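Local coordinates for probable spore coat polysaccharide biosynthesis protein E (PDB 3G8R), which probably works as an N-acylneuraminate-9-phosphate synthase of the NeuB family, and binds a zinc ion in its barrel domain, at residues I9-N14 / K44-N49; K93-P98 / I112-I117. All coordinates share one frame; numbering follows the deposited sequence.

Interaction 1: I9-N14 / K44-N49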
# COMPACT_ATOMS: atom_id res chain seq x y z
N ILE A 9 -12.57 10.80 -9.82
CA ILE A 9 -13.87 10.86 -10.45
C ILE A 9 -15.01 10.95 -9.45
O ILE A 9 -15.10 10.19 -8.47
CB ILE A 9 -14.10 9.67 -11.36
CG1 ILE A 9 -12.97 9.54 -12.38
CG2 ILE A 9 -15.39 9.84 -12.09
CD1 ILE A 9 -13.03 8.25 -13.18
N PHE A 10 -15.91 11.89 -9.72
CA PHE A 10 -17.02 12.14 -8.83
C PHE A 10 -18.29 11.67 -9.46
O PHE A 10 -18.75 12.26 -10.42
CB PHE A 10 -17.10 13.61 -8.55
CG PHE A 10 -15.80 14.17 -8.13
CD1 PHE A 10 -15.21 13.75 -6.93
CD2 PHE A 10 -15.14 15.10 -8.93
CE1 PHE A 10 -14.01 14.25 -6.53
CE2 PHE A 10 -13.91 15.63 -8.54
CZ PHE A 10 -13.34 15.20 -7.34
N GLU A 11 -18.84 10.60 -8.89
CA GLU A 11 -20.04 9.97 -9.40
C GLU A 11 -21.26 10.68 -8.87
O GLU A 11 -21.46 10.73 -7.67
CB GLU A 11 -20.08 8.51 -8.94
CG GLU A 11 -21.40 7.83 -9.15
CD GLU A 11 -21.57 7.29 -10.55
OE1 GLU A 11 -21.79 8.10 -11.49
OE2 GLU A 11 -21.53 6.05 -10.70
N MSE A 12 -22.06 11.26 -9.75
CA MSE A 12 -23.31 11.89 -9.31
C MSE A 12 -24.37 10.82 -9.18
O MSE A 12 -25.25 10.93 -8.34
CB MSE A 12 -23.78 12.93 -10.32
CG MSE A 12 -24.70 14.00 -9.74
SE MSE A 12 -25.02 15.29 -10.98
CE MSE A 12 -25.87 14.29 -12.15
N ALA A 13 -24.25 9.79 -10.01
CA ALA A 13 -25.26 8.76 -10.14
C ALA A 13 -26.60 9.46 -10.31
O ALA A 13 -26.78 10.25 -11.25
CB ALA A 13 -25.27 7.84 -8.94
N ASN A 14 -27.53 9.20 -9.41
CA ASN A 14 -28.82 9.81 -9.53
C ASN A 14 -29.01 10.82 -8.47
O ASN A 14 -30.11 11.31 -8.28
CB ASN A 14 -29.92 8.76 -9.53
CG ASN A 14 -29.81 7.82 -10.72
OD1 ASN A 14 -29.81 8.28 -11.86
ND2 ASN A 14 -29.69 6.52 -10.47
N LYS A 44 -19.01 12.25 -13.15
CA LYS A 44 -19.68 11.13 -13.82
C LYS A 44 -21.22 11.12 -13.70
O LYS A 44 -21.78 11.33 -12.61
CB LYS A 44 -19.12 9.81 -13.34
CG LYS A 44 -19.12 8.78 -14.42
CD LYS A 44 -18.97 7.37 -13.90
CE LYS A 44 -20.22 6.91 -13.17
NZ LYS A 44 -20.45 5.41 -13.24
N LEU A 45 -21.86 10.86 -14.85
CA LEU A 45 -23.30 10.60 -14.97
C LEU A 45 -23.61 9.16 -15.29
O LEU A 45 -22.72 8.39 -15.65
CB LEU A 45 -23.83 11.42 -16.13
CG LEU A 45 -24.31 12.81 -15.76
CD1 LEU A 45 -24.10 13.10 -14.29
CD2 LEU A 45 -23.55 13.77 -16.64
N GLN A 46 -24.87 8.79 -15.19
CA GLN A 46 -25.33 7.44 -15.55
C GLN A 46 -26.40 7.56 -16.60
O GLN A 46 -27.40 8.22 -16.39
CB GLN A 46 -25.90 6.76 -14.33
CG GLN A 46 -24.83 6.23 -13.42
CD GLN A 46 -25.38 5.45 -12.26
OE1 GLN A 46 -26.56 5.14 -12.20
NE2 GLN A 46 -24.51 5.13 -11.31
N TYR A 47 -26.21 6.93 -17.75
CA TYR A 47 -27.21 7.02 -18.80
C TYR A 47 -27.93 5.73 -18.92
O TYR A 47 -27.32 4.70 -19.17
CB TYR A 47 -26.55 7.30 -20.13
CG TYR A 47 -26.20 8.73 -20.39
CD1 TYR A 47 -26.16 9.66 -19.36
CD2 TYR A 47 -25.87 9.15 -21.67
CE1 TYR A 47 -25.82 10.97 -19.60
CE2 TYR A 47 -25.53 10.46 -21.92
CZ TYR A 47 -25.50 11.36 -20.88
OH TYR A 47 -25.16 12.68 -21.11
N ARG A 48 -29.24 5.80 -18.71
CA ARG A 48 -30.21 4.76 -19.05
C ARG A 48 -31.32 5.37 -19.91
O ARG A 48 -31.84 6.44 -19.59
CB ARG A 48 -30.85 4.18 -17.79
CG ARG A 48 -29.92 3.36 -16.91
CD ARG A 48 -30.59 2.98 -15.58
NE ARG A 48 -29.64 2.32 -14.70
CZ ARG A 48 -28.77 2.96 -13.94
NH1 ARG A 48 -28.73 4.28 -13.92
NH2 ARG A 48 -27.94 2.27 -13.17
N ASN A 49 -31.66 4.70 -21.01
CA ASN A 49 -32.79 5.10 -21.81
C ASN A 49 -34.01 4.51 -21.17
O ASN A 49 -34.41 3.39 -21.48
CB ASN A 49 -32.66 4.56 -23.23
CG ASN A 49 -33.52 5.29 -24.19
OD1 ASN A 49 -34.56 4.77 -24.62
ND2 ASN A 49 -33.13 6.54 -24.51

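Interaction 2: K93-P98 / I112-I117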
# COMPACT_ATOMS: atom_id res chain seq x y z
N LYS A 93 -13.21 16.69 -16.57
CA LYS A 93 -13.49 15.64 -17.55
C LYS A 93 -14.96 15.16 -17.39
O LYS A 93 -15.38 14.81 -16.29
CB LYS A 93 -12.52 14.46 -17.38
CG LYS A 93 -11.46 14.34 -18.46
CD LYS A 93 -10.07 14.03 -17.90
CE LYS A 93 -9.20 15.31 -17.74
NZ LYS A 93 -7.70 15.02 -17.62
N ALA A 94 -15.73 15.22 -18.48
CA ALA A 94 -17.07 14.67 -18.53
C ALA A 94 -16.97 13.18 -18.75
O ALA A 94 -16.48 12.72 -19.78
CB ALA A 94 -17.82 15.29 -19.65
N ILE A 95 -17.44 12.42 -17.78
CA ILE A 95 -17.37 10.98 -17.83
C ILE A 95 -18.76 10.43 -17.65
O ILE A 95 -19.53 10.98 -16.87
CB ILE A 95 -16.51 10.50 -16.71
CG1 ILE A 95 -15.08 10.92 -16.97
CG2 ILE A 95 -16.59 9.02 -16.62
CD1 ILE A 95 -14.25 10.95 -15.73
N CYS A 96 -19.09 9.35 -18.36
CA CYS A 96 -20.43 8.76 -18.27
C CYS A 96 -20.54 7.22 -18.39
O CYS A 96 -19.79 6.58 -19.14
CB CYS A 96 -21.38 9.42 -19.27
SG CYS A 96 -23.06 8.80 -19.06
N THR A 97 -21.48 6.66 -17.65
CA THR A 97 -21.77 5.23 -17.70
C THR A 97 -23.09 4.98 -18.41
O THR A 97 -24.18 5.26 -17.86
CB THR A 97 -21.87 4.65 -16.30
OG1 THR A 97 -20.74 5.05 -15.55
CG2 THR A 97 -21.96 3.13 -16.33
N PRO A 98 -23.01 4.41 -19.62
CA PRO A 98 -24.18 4.01 -20.36
C PRO A 98 -24.61 2.63 -19.88
O PRO A 98 -23.78 1.83 -19.47
CB PRO A 98 -23.62 3.85 -21.75
CG PRO A 98 -22.28 3.24 -21.49
CD PRO A 98 -21.78 3.92 -20.24
N ILE A 112 -19.20 13.64 -24.51
CA ILE A 112 -18.59 13.11 -23.30
C ILE A 112 -17.24 12.51 -23.69
O ILE A 112 -17.14 11.90 -24.74
CB ILE A 112 -19.51 12.07 -22.64
CG1 ILE A 112 -20.60 12.80 -21.84
CG2 ILE A 112 -18.72 11.12 -21.74
CD1 ILE A 112 -21.96 12.23 -22.00
N GLU A 113 -16.22 12.71 -22.85
CA GLU A 113 -14.83 12.32 -23.15
C GLU A 113 -14.51 10.87 -22.85
O GLU A 113 -13.65 10.30 -23.53
CB GLU A 113 -13.85 13.20 -22.38
CG GLU A 113 -13.99 14.70 -22.65
CD GLU A 113 -13.26 15.56 -21.63
OE1 GLU A 113 -12.01 15.45 -21.52
OE2 GLU A 113 -13.95 16.35 -20.92
N ILE A 114 -15.18 10.28 -21.85
CA ILE A 114 -14.86 8.91 -21.35
C ILE A 114 -16.09 8.00 -21.01
O ILE A 114 -17.16 8.48 -20.60
CB ILE A 114 -13.93 9.02 -20.12
CG1 ILE A 114 -12.60 9.69 -20.48
CG2 ILE A 114 -13.72 7.65 -19.45
CD1 ILE A 114 -11.67 10.04 -19.28
N ILE A 115 -15.91 6.69 -21.17
CA ILE A 115 -16.96 5.72 -20.89
C ILE A 115 -16.67 4.86 -19.65
O ILE A 115 -15.72 4.10 -19.65
CB ILE A 115 -17.22 4.77 -22.11
CG1 ILE A 115 -17.84 5.57 -23.26
CG2 ILE A 115 -18.15 3.59 -21.73
CD1 ILE A 115 -17.66 4.94 -24.63
N LYS A 116 -17.48 4.98 -18.60
CA LYS A 116 -17.34 3.98 -17.54
C LYS A 116 -18.22 2.80 -17.87
O LYS A 116 -19.35 2.98 -18.30
CB LYS A 116 -17.69 4.49 -16.15
CG LYS A 116 -16.62 4.14 -15.12
CD LYS A 116 -16.83 2.82 -14.37
CE LYS A 116 -17.75 3.03 -13.16
NZ LYS A 116 -17.40 2.13 -11.98
N ILE A 117 -17.70 1.61 -17.69
CA ILE A 117 -18.54 0.44 -17.65
C ILE A 117 -18.84 0.06 -16.20
O ILE A 117 -17.92 -0.20 -15.41
CB ILE A 117 -17.82 -0.72 -18.33
CG1 ILE A 117 -17.57 -0.38 -19.79
CG2 ILE A 117 -18.60 -2.05 -18.17
CD1 ILE A 117 -16.87 -1.49 -20.56

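Interaction 1: I9-N14 / K44-N49
Two backbone hydrogen bonds join the first and second strands of a NeuB-type TIM barrel here, and both belong to Lys-44. Its N donates to Phe-10 O at 2.7 Å, approaching from above the carbonyl plane, and its O accepts from Met-12 N at 2.9 Å, in the carbonyl plane. Glu-11 is thus straddled in a parallel bridge, with its side chain and that of Lys-44 on the same, inward face.

The polar side-chain contacts follow from that pairing. In Glu-11, CG lies anti to the backbone N (chi1 168°) and the chain bends at chi2 (83°), swinging the carboxylate across the Lys-44 chain, which itself bends at chi3. Glu-11 OE2 forms a salt bridge with Lys-44 NZ at 2.8 Å, weak as a hydrogen bond; the stronger partner of NZ is Thr-97 OG1. The same OE2 accepts from Gln-46 NE2 at 3.2 Å, which comes from above the carboxylate plane, 64° out of it, while OE2 lies nearly in the amide plane. The other amide atom of the extended Gln-46, OE1, is turned to Arg-48 and takes NH1 on a lone pair at 2.9 Å, in the guanidinium plane. The Ala-13 methyl packs beside this amide, CB 3.7 Å from Gln-46 NE2.

Apolar packing is divided between the faces. Ile-9 CG2 rests on Lys-44 CB at 3.9 Å inside the barrel. Selenomethionine Met-12 and Leu-45 run side by side toward helix 77-89.

Glu-11 packs against His-225, a zinc ligand, and its side chain is about 4 Å from the bound zinc. Lys-44 and the Gln-46 amide both meet OE2 and may restrain the carboxylate near the metal. The lysine and the zinc would favour its ionised form, with neighbouring Glu-223 acting against this.

Interaction 2: K93-P98 / I112-I117
The carboxylate of Glu-113 is met over one face: Ala-94 N donates to OE2 at 3.2 Å from 57° out of the carboxylate plane, while Lys-93 CG approaches OE1 at 3.3 Å, the two side chains crossing nearly at a right angle. Glu-113 stands at the entry to strand 114-117, which with strand 93-98 and helix 101-109 makes a beta-alpha-beta crossover unit of the TIM barrel.

The start of the pairing is irregular. Ala-94 O takes Glu-113 N in its carbonyl plane at 3.1 Å, and Ile-114 N reaches the same oxygen only weakly. With its own carboxylate turned back to Ala-94 N, Glu-113 therefore grips both polar backbone atoms of Ala-94. Regular parallel pairing follows, Cys-96 N donating to Ile-114 O at 3.1 Å and Cys-96 O accepting Lys-116 N at 2.9 Å.

Side chains alternate between the two faces. Inward, Ile-95 and Ile-114 lie side by side, CG1 of Ile-95 against CB of Ile-114. Thr-97 and Lys-116 likewise point the same way into the barrel, where Thr-97 OG1 bonds to Lys-44 and the much-bent Lys-116 chain carries NZ to Ser-141 and Glu-223, bringing the lysine to about 6 Å, side chain to ion, from the zinc. On the helix side, Ile-112 CD1 meets Cys-96 CB at 4.0 Å under Ile-107 of helix 101-109, and Ile-115 CG2 meets the CD-CG edge of the Pro-98 ring, the two side chains crossing at about a right angle.

That proline ends the pattern. The next donor would be the nitrogen of residue 98, but Pro-98 has no amide hydrogen, and its ring carbon CD instead sits 3.2 Å from Lys-116 O.

In the fold
Following the chain from its N terminus, strand 7-11 leads through helix 21-33 to strand 40-47, and interaction 1 closes that excursion. The chain then runs through further helices, including 77-89, to strand 93-98; helix 101-109 follows, and interaction 2 closes this shorter loop. The two neither nest nor cross: they stand in series, their centres about 8 Å apart. Strands 40-47 and 93-98 are neighbours, so the pair of contacts spans the first four strands of the eight-stranded barrel, with Tyr-47 N and Thr-97 O probably hydrogen-bonded across the seam. Both contacts belong to the barrel part of this chain, which is one piece of a longer protein.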